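Local coordinates for BauA (Acinetobacter baumannii, PDB 6HCP), which probably takes up iron across the outer membrane as a TonB-dependent receptor for ferric preacinetobactin, at residues 142-147 / 510-515; 464-469 / 484-489. All coordinates share one frame; numbering follows the deposited sequence.

Interaction 1 (142-147 / 510-515); sequences KGPSAL and TKQQEL. With C8E ((hydroxyethyloxy)tri(ethyloxy)octane), chain B; EDO (1,2-ethanediol), chain S.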
loop_
_atom_site.group_PDB
_atom_site.type_symbol
_atom_site.label_atom_id
_atom_site.label_comp_id
_atom_site.label_asym_id
_atom_site.label_seq_id
_atom_site.Cartn_x
_atom_site.Cartn_y
_atom_site.Cartn_z
ATOM N N LYS A 142 -21.785 -11.112 27.998
ATOM C CA LYS A 142 -20.453 -11.103 28.552
ATOM C C LYS A 142 -20.475 -11.650 29.980
ATOM O O LYS A 142 -21.381 -11.380 30.774
ATOM C CB LYS A 142 -19.838 -9.702 28.491
ATOM C CG LYS A 142 -19.678 -9.193 27.061
ATOM C CD LYS A 142 -19.197 -7.777 26.964
ATOM C CE LYS A 142 -19.584 -7.128 25.648
ATOM N NZ LYS A 142 -18.885 -5.842 25.482
ATOM N N GLY A 143 -19.443 -12.440 30.275
ATOM C CA GLY A 143 -19.272 -13.082 31.581
ATOM C C GLY A 143 -20.003 -14.414 31.644
ATOM O O GLY A 143 -20.711 -14.807 30.717
ATOM N N PRO A 144 -19.823 -15.163 32.745
ATOM C CA PRO A 144 -20.419 -16.488 32.881
ATOM C C PRO A 144 -21.934 -16.381 33.069
ATOM O O PRO A 144 -22.442 -15.299 33.441
ATOM C CB PRO A 144 -19.758 -17.047 34.144
ATOM C CG PRO A 144 -19.346 -15.817 34.924
ATOM C CD PRO A 144 -18.938 -14.816 33.868
ATOM N N SER A 145 -22.631 -17.497 32.841
ATOM C CA SER A 145 -24.068 -17.466 32.820
ATOM C C SER A 145 -24.688 -18.831 33.157
ATOM O O SER A 145 -25.686 -19.212 32.524
ATOM C CB SER A 145 -24.519 -16.993 31.450
ATOM O OG SER A 145 -24.138 -17.933 30.457
ATOM N N ALA A 146 -24.114 -19.584 34.110
ATOM C CA ALA A 146 -24.591 -20.990 34.342
ATOM C C ALA A 146 -26.083 -21.020 34.733
ATOM O O ALA A 146 -26.837 -21.884 34.283
ATOM C CB ALA A 146 -23.742 -21.696 35.380
ATOM N N LEU A 147 -26.541 -20.053 35.522
ATOM C CA LEU A 147 -27.980 -20.049 35.883
ATOM C C LEU A 147 -28.824 -20.022 34.606
ATOM O O LEU A 147 -29.814 -20.749 34.468
ATOM C CB LEU A 147 -28.332 -18.859 36.788
ATOM C CG LEU A 147 -29.839 -18.638 36.945
ATOM C CD1 LEU A 147 -30.501 -19.856 37.593
ATOM C CD2 LEU A 147 -30.155 -17.366 37.713
ATOM N N THR A 510 -16.765 -20.750 38.626
ATOM C CA THR A 510 -16.347 -19.403 38.317
ATOM C C THR A 510 -17.413 -18.459 38.888
ATOM O O THR A 510 -18.594 -18.760 38.784
ATOM C CB THR A 510 -16.181 -19.244 36.797
ATOM O OG1 THR A 510 -15.075 -20.041 36.358
ATOM C CG2 THR A 510 -15.989 -17.802 36.384
ATOM N N LYS A 511 -16.991 -17.334 39.466
ATOM C CA LYS A 511 -17.942 -16.435 40.146
ATOM C C LYS A 511 -17.724 -15.008 39.666
ATOM O O LYS A 511 -16.613 -14.489 39.720
ATOM C CB LYS A 511 -17.758 -16.482 41.666
ATOM C CG LYS A 511 -17.950 -17.868 42.272
ATOM C CD LYS A 511 -17.710 -17.948 43.768
ATOM C CE LYS A 511 -18.165 -19.293 44.304
ATOM N NZ LYS A 511 -17.722 -19.500 45.703
ATOM N N GLN A 512 -18.829 -14.375 39.275
ATOM C CA GLN A 512 -18.836 -12.990 38.828
ATOM C C GLN A 512 -19.700 -12.132 39.757
ATOM O O GLN A 512 -20.824 -12.488 40.092
ATOM C CB GLN A 512 -19.416 -12.901 37.421
ATOM C CG GLN A 512 -19.621 -11.472 36.953
ATOM C CD GLN A 512 -20.090 -11.433 35.519
ATOM O OE1 GLN A 512 -19.289 -11.569 34.590
ATOM N NE2 GLN A 512 -21.404 -11.360 35.337
ATOM N N GLN A 513 -19.183 -10.952 40.069
ATOM C CA GLN A 513 -20.004 -9.819 40.487
ATOM C C GLN A 513 -19.815 -8.698 39.473
ATOM O O GLN A 513 -18.681 -8.434 39.056
ATOM C CB GLN A 513 -19.553 -9.317 41.859
ATOM C CG GLN A 513 -19.885 -10.267 42.989
ATOM C CD GLN A 513 -19.444 -9.682 44.310
ATOM O OE1 GLN A 513 -19.891 -8.610 44.716
ATOM N NE2 GLN A 513 -18.439 -10.298 44.897
ATOM N N GLU A 514 -20.909 -7.983 39.174
ATOM C CA GLU A 514 -20.909 -6.946 38.153
ATOM C C GLU A 514 -21.808 -5.794 38.612
ATOM O O GLU A 514 -22.884 -6.034 39.157
ATOM C CB GLU A 514 -21.380 -7.522 36.820
ATOM C CG GLU A 514 -21.519 -6.496 35.715
ATOM C CD GLU A 514 -21.791 -7.053 34.324
ATOM O OE1 GLU A 514 -21.953 -8.288 34.196
ATOM O OE2 GLU A 514 -21.868 -6.223 33.365
ATOM N N LEU A 515 -21.384 -4.575 38.282
ATOM C CA LEU A 515 -22.182 -3.344 38.431
ATOM C C LEU A 515 -22.123 -2.576 37.108
ATOM O O LEU A 515 -21.069 -2.479 36.494
ATOM C CB LEU A 515 -21.575 -2.529 39.576
ATOM C CG LEU A 515 -22.243 -1.199 39.907
ATOM C CD1 LEU A 515 -23.660 -1.414 40.414
ATOM C CD2 LEU A 515 -21.428 -0.440 40.950
HETATM C C1 C8E B . -9.897 -2.094 37.649
HETATM C C2 C8E B . -11.167 -2.914 37.751
HETATM C C3 C8E B . -12.133 -2.401 38.818
HETATM C C4 C8E B . -13.142 -3.459 39.255
HETATM C C5 C8E B . -13.115 -3.625 40.769
HETATM C C6 C8E B . -14.144 -4.648 41.228
HETATM C C7 C8E B . -15.493 -4.454 40.534
HETATM C C8 C8E B . -16.592 -5.231 41.254
HETATM O O9 C8E B . -17.858 -4.786 40.782
HETATM C C10 C8E B . -18.935 -5.566 41.319
HETATM C C11 C8E B . -19.641 -4.840 42.475
HETATM O O12 C8E B . -20.792 -5.578 42.928
HETATM C C13 C8E B . -21.772 -4.787 43.609
HETATM C C14 C8E B . -23.110 -5.515 43.586
HETATM O O15 C8E B . -22.956 -6.876 43.156
HETATM C C16 C8E B . -23.318 -7.823 44.171
HETATM C C17 C8E B . -24.369 -8.812 43.678
HETATM O O18 C8E B . -25.624 -8.165 43.411
HETATM C C19 C8E B . -26.540 -8.254 44.507
HETATM C C20 C8E B . -27.928 -7.855 44.039
HETATM O O21 C8E B . -27.918 -8.015 42.620
HETATM C C1 EDO S . -17.445 -13.020 42.707
HETATM O O1 EDO S . -17.746 -13.091 44.103
HETATM C C2 EDO S . -16.295 -12.068 42.554
HETATM O O2 EDO S . -15.223 -12.573 43.355
HETATM O O HOH W 1 -22.615 -12.504 33.031
HETATM O O HOH W 2 -22.807 -9.206 31.756
#

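Interaction 2 (464-469 / 484-489); sequences TTPGVA and YIEGLT. With C8E ((hydroxyethyloxy)tri(ethyloxy)octane), chain C.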
loop_
_atom_site.group_PDB
_atom_site.type_symbol
_atom_site.label_atom_id
_atom_site.label_comp_id
_atom_site.label_asym_id
_atom_site.label_seq_id
_atom_site.Cartn_x
_atom_site.Cartn_y
_atom_site.Cartn_z
ATOM N N THR A 464 -24.746 -27.118 42.384
ATOM C CA THR A 464 -25.901 -26.230 42.379
ATOM C C THR A 464 -25.400 -24.790 42.338
ATOM O O THR A 464 -24.523 -24.430 43.119
ATOM C CB THR A 464 -26.786 -26.443 43.618
ATOM O OG1 THR A 464 -27.107 -27.829 43.699
ATOM C CG2 THR A 464 -28.064 -25.644 43.554
ATOM N N THR A 465 -25.920 -24.020 41.361
ATOM C CA THR A 465 -25.434 -22.705 41.057
ATOM C C THR A 465 -26.578 -21.699 41.178
ATOM O O THR A 465 -27.577 -21.793 40.482
ATOM C CB THR A 465 -24.750 -22.684 39.679
ATOM O OG1 THR A 465 -24.143 -21.407 39.545
ATOM C CG2 THR A 465 -25.673 -22.969 38.516
ATOM N N PRO A 466 -26.415 -20.640 41.981
ATOM C CA PRO A 466 -27.423 -19.585 42.056
ATOM C C PRO A 466 -27.083 -18.413 41.125
ATOM O O PRO A 466 -25.936 -18.276 40.700
ATOM C CB PRO A 466 -27.319 -19.147 43.518
ATOM C CG PRO A 466 -25.834 -19.291 43.818
ATOM C CD PRO A 466 -25.362 -20.473 42.990
ATOM N N GLY A 467 -28.062 -17.532 40.916
ATOM C CA GLY A 467 -27.827 -16.245 40.289
ATOM C C GLY A 467 -28.825 -15.226 40.806
ATOM O O GLY A 467 -29.958 -15.595 41.193
ATOM N N VAL A 468 -28.376 -13.976 40.913
ATOM C CA VAL A 468 -29.259 -12.891 41.277
ATOM C C VAL A 468 -28.849 -11.647 40.485
ATOM O O VAL A 468 -27.671 -11.407 40.237
ATOM C CB VAL A 468 -29.235 -12.635 42.791
ATOM C CG1 VAL A 468 -27.831 -12.383 43.299
ATOM C CG2 VAL A 468 -30.143 -11.479 43.186
ATOM N N ALA A 469 -29.842 -10.911 40.003
ATOM C CA ALA A 469 -29.582 -9.696 39.267
ATOM C C ALA A 469 -30.651 -8.655 39.625
ATOM O O ALA A 469 -31.813 -8.989 39.840
ATOM C CB ALA A 469 -29.591 -9.988 37.792
ATOM N N TYR A 484 -24.837 -11.133 40.415
ATOM C CA TYR A 484 -23.934 -12.187 40.832
ATOM C C TYR A 484 -24.368 -13.434 40.088
ATOM O O TYR A 484 -25.554 -13.781 40.096
ATOM C CB TYR A 484 -24.003 -12.454 42.339
ATOM C CG TYR A 484 -23.227 -13.680 42.767
ATOM C CD1 TYR A 484 -21.888 -13.583 43.101
ATOM C CD2 TYR A 484 -23.783 -14.946 42.678
ATOM C CE1 TYR A 484 -21.145 -14.704 43.432
ATOM C CE2 TYR A 484 -23.031 -16.086 42.932
ATOM C CZ TYR A 484 -21.717 -15.963 43.344
ATOM O OH TYR A 484 -20.965 -17.078 43.607
ATOM N N ILE A 485 -23.418 -14.067 39.395
ATOM C CA ILE A 485 -23.719 -15.269 38.640
ATOM C C ILE A 485 -22.427 -16.085 38.496
ATOM O O ILE A 485 -21.322 -15.572 38.653
ATOM C CB ILE A 485 -24.365 -14.888 37.295
ATOM C CG1 ILE A 485 -24.985 -16.079 36.572
ATOM C CG2 ILE A 485 -23.381 -14.138 36.410
ATOM C CD1 ILE A 485 -25.949 -15.690 35.462
ATOM N N GLU A 486 -22.584 -17.371 38.235
ATOM C CA GLU A 486 -21.461 -18.286 38.201
ATOM C C GLU A 486 -21.336 -18.886 36.803
ATOM O O GLU A 486 -22.251 -18.832 36.013
ATOM C CB GLU A 486 -21.644 -19.372 39.264
ATOM C CG GLU A 486 -21.805 -18.804 40.664
ATOM C CD GLU A 486 -21.966 -19.838 41.776
ATOM O OE1 GLU A 486 -22.297 -21.000 41.471
ATOM O OE2 GLU A 486 -21.707 -19.466 42.954
ATOM N N GLY A 487 -20.167 -19.474 36.549
ATOM C CA GLY A 487 -19.947 -20.374 35.450
ATOM C C GLY A 487 -19.399 -21.694 35.953
ATOM O O GLY A 487 -18.763 -21.753 37.026
ATOM N N LEU A 488 -19.715 -22.767 35.226
ATOM C CA LEU A 488 -19.318 -24.099 35.654
ATOM C C LEU A 488 -18.362 -24.712 34.632
ATOM O O LEU A 488 -18.532 -24.575 33.421
ATOM C CB LEU A 488 -20.562 -24.970 35.836
ATOM C CG LEU A 488 -21.503 -24.567 36.978
ATOM C CD1 LEU A 488 -22.696 -25.518 37.037
ATOM C CD2 LEU A 488 -20.780 -24.536 38.302
ATOM N N THR A 489 -17.411 -25.484 35.155
ATOM C CA THR A 489 -16.475 -26.250 34.359
ATOM C C THR A 489 -16.351 -27.629 35.009
ATOM O O THR A 489 -16.185 -27.717 36.231
ATOM C CB THR A 489 -15.104 -25.560 34.294
ATOM O OG1 THR A 489 -15.238 -24.177 33.931
ATOM C CG2 THR A 489 -14.162 -26.278 33.350
HETATM C C1 C8E C . -22.850 -16.300 47.556
HETATM C C2 C8E C . -23.856 -15.518 46.740
HETATM C C3 C8E C . -25.115 -16.351 46.554
HETATM C C4 C8E C . -26.182 -15.624 45.738
HETATM C C5 C8E C . -27.560 -15.903 46.322
HETATM C C6 C8E C . -28.646 -16.074 45.288
HETATM C C7 C8E C . -29.527 -17.231 45.675
HETATM C C8 C8E C . -30.810 -17.145 44.914
HETATM O O9 C8E C . -31.471 -18.387 45.060
HETATM C C10 C8E C . -32.856 -18.285 45.322
HETATM C C11 C8E C . -33.584 -19.529 44.844
HETATM O O12 C8E C . -34.704 -19.137 44.034
HETATM C C13 C8E C . -35.971 -19.653 44.429
HETATM C C14 C8E C . -36.809 -19.893 43.178
HETATM O O15 C8E C . -36.822 -18.735 42.342
HETATM O O HOH W 3 -25.065 -19.115 38.226
#

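Interaction 1 (142-147 / 510-515)
Pro144 lays its ring against the side chain of Gln512, its CG 3.8 Å from Gln512 CB and its CD 3.3 Å from Gln512 OE1, in a plug-to-barrel contact of a TonB-dependent receptor: a turn of the plug domain meets the inner surface of barrel strand 508-520. Gln512 suits this place because its uncharged side chain is long enough to bring both an acceptor, OE1, and a donor, NE2, to the plug turn; CG lies anti to the backbone N (chi1 173°) and the chain beyond is extended. OE1 sits 3.4 Å from Gly143 CA, where a CB would collide with that oxygen; the positive phi also favours glycine. Pro144 CG also reaches the methyl CG2 of Thr510, the two side chains crossing at about a right angle. No direct hydrogen bond joins the segments; two waters bridge them instead. One accepts from Gln512 NE2, which also binds Asn483, and donates to both Lys142 O and Pro144 O. Glu514, in a salt bridge with Arg107, stays farther from the plug turn and takes part through the second water, which lies 2.7 Å from Glu514 OE1 and 2.8 Å from Lys142 O and donates to both oxygens.

Interaction 2 (464-469 / 484-489)
Thr465 OG1 donates a hydrogen bond to Glu486 OE1 at 2.7 Å, reaching the carboxylate on its anti side and 32° out of its plane. Glu486 OE2 accepts from Tyr484 OH at 2.6 Å, in the plane of the phenol ring. Glutamate suits the site by offering two acceptors to two hydroxyls, which would be expected to stabilise its charge; its chain, extended beyond CG, carries the carboxylate to Thr465. A water donates to Thr465 OG1 and Pro466 O and accepts from Glu486 N, linking the strands where they stand too far apart for a direct bond; Pro466 itself has no N-H. The one direct backbone pairing between the segments is at Val468 and Tyr484, an antiparallel hydrogen-bonded pair whose two N-H...O bonds are both 2.9 Å and nearly straight. Gly467 CA makes a CA-H...O contact with Tyr484 O at 3.4 Å. Tyr484 CG is anti to the backbone N (chi1 171°); Val468 CG1 meets Tyr484 CB at 3.9 Å, and Pro466 CG lies 4.3 Å from Tyr484 CE2. A detergent's octyl chain covers one face of the Tyr484 ring, its C2 3.9 Å above the plane, and touches Pro466, consistent with a lipid-facing surface. On the other side of this hairpin of strands 461-473 and 478-489, Thr465 and Leu488 touch Ala146 of plug helix 146-149, while strands 436-451 and 508-520 flank the pair in the barrel wall.

From the N terminus the chain first builds the plug, whose segment 142-147 runs from the end of strand 135-142 into helix 146-149. It then winds through many barrel strands before strand 508-520 returns to that segment, so interaction 1 closes a very long loop of 362 intervening residues. Interaction 2 falls within this loop and closes a short one, a hairpin between neighbouring barrel strands. The contacts touch because strands 478-489 and 508-520 pair side by side, with a backbone hydrogen bond of 2.7 Å between Thr510 N and Gly487 O. The plug joins in through another, from Ala146 N to Glu486 O at 2.8 Å, tying its helix to the barrel hairpin.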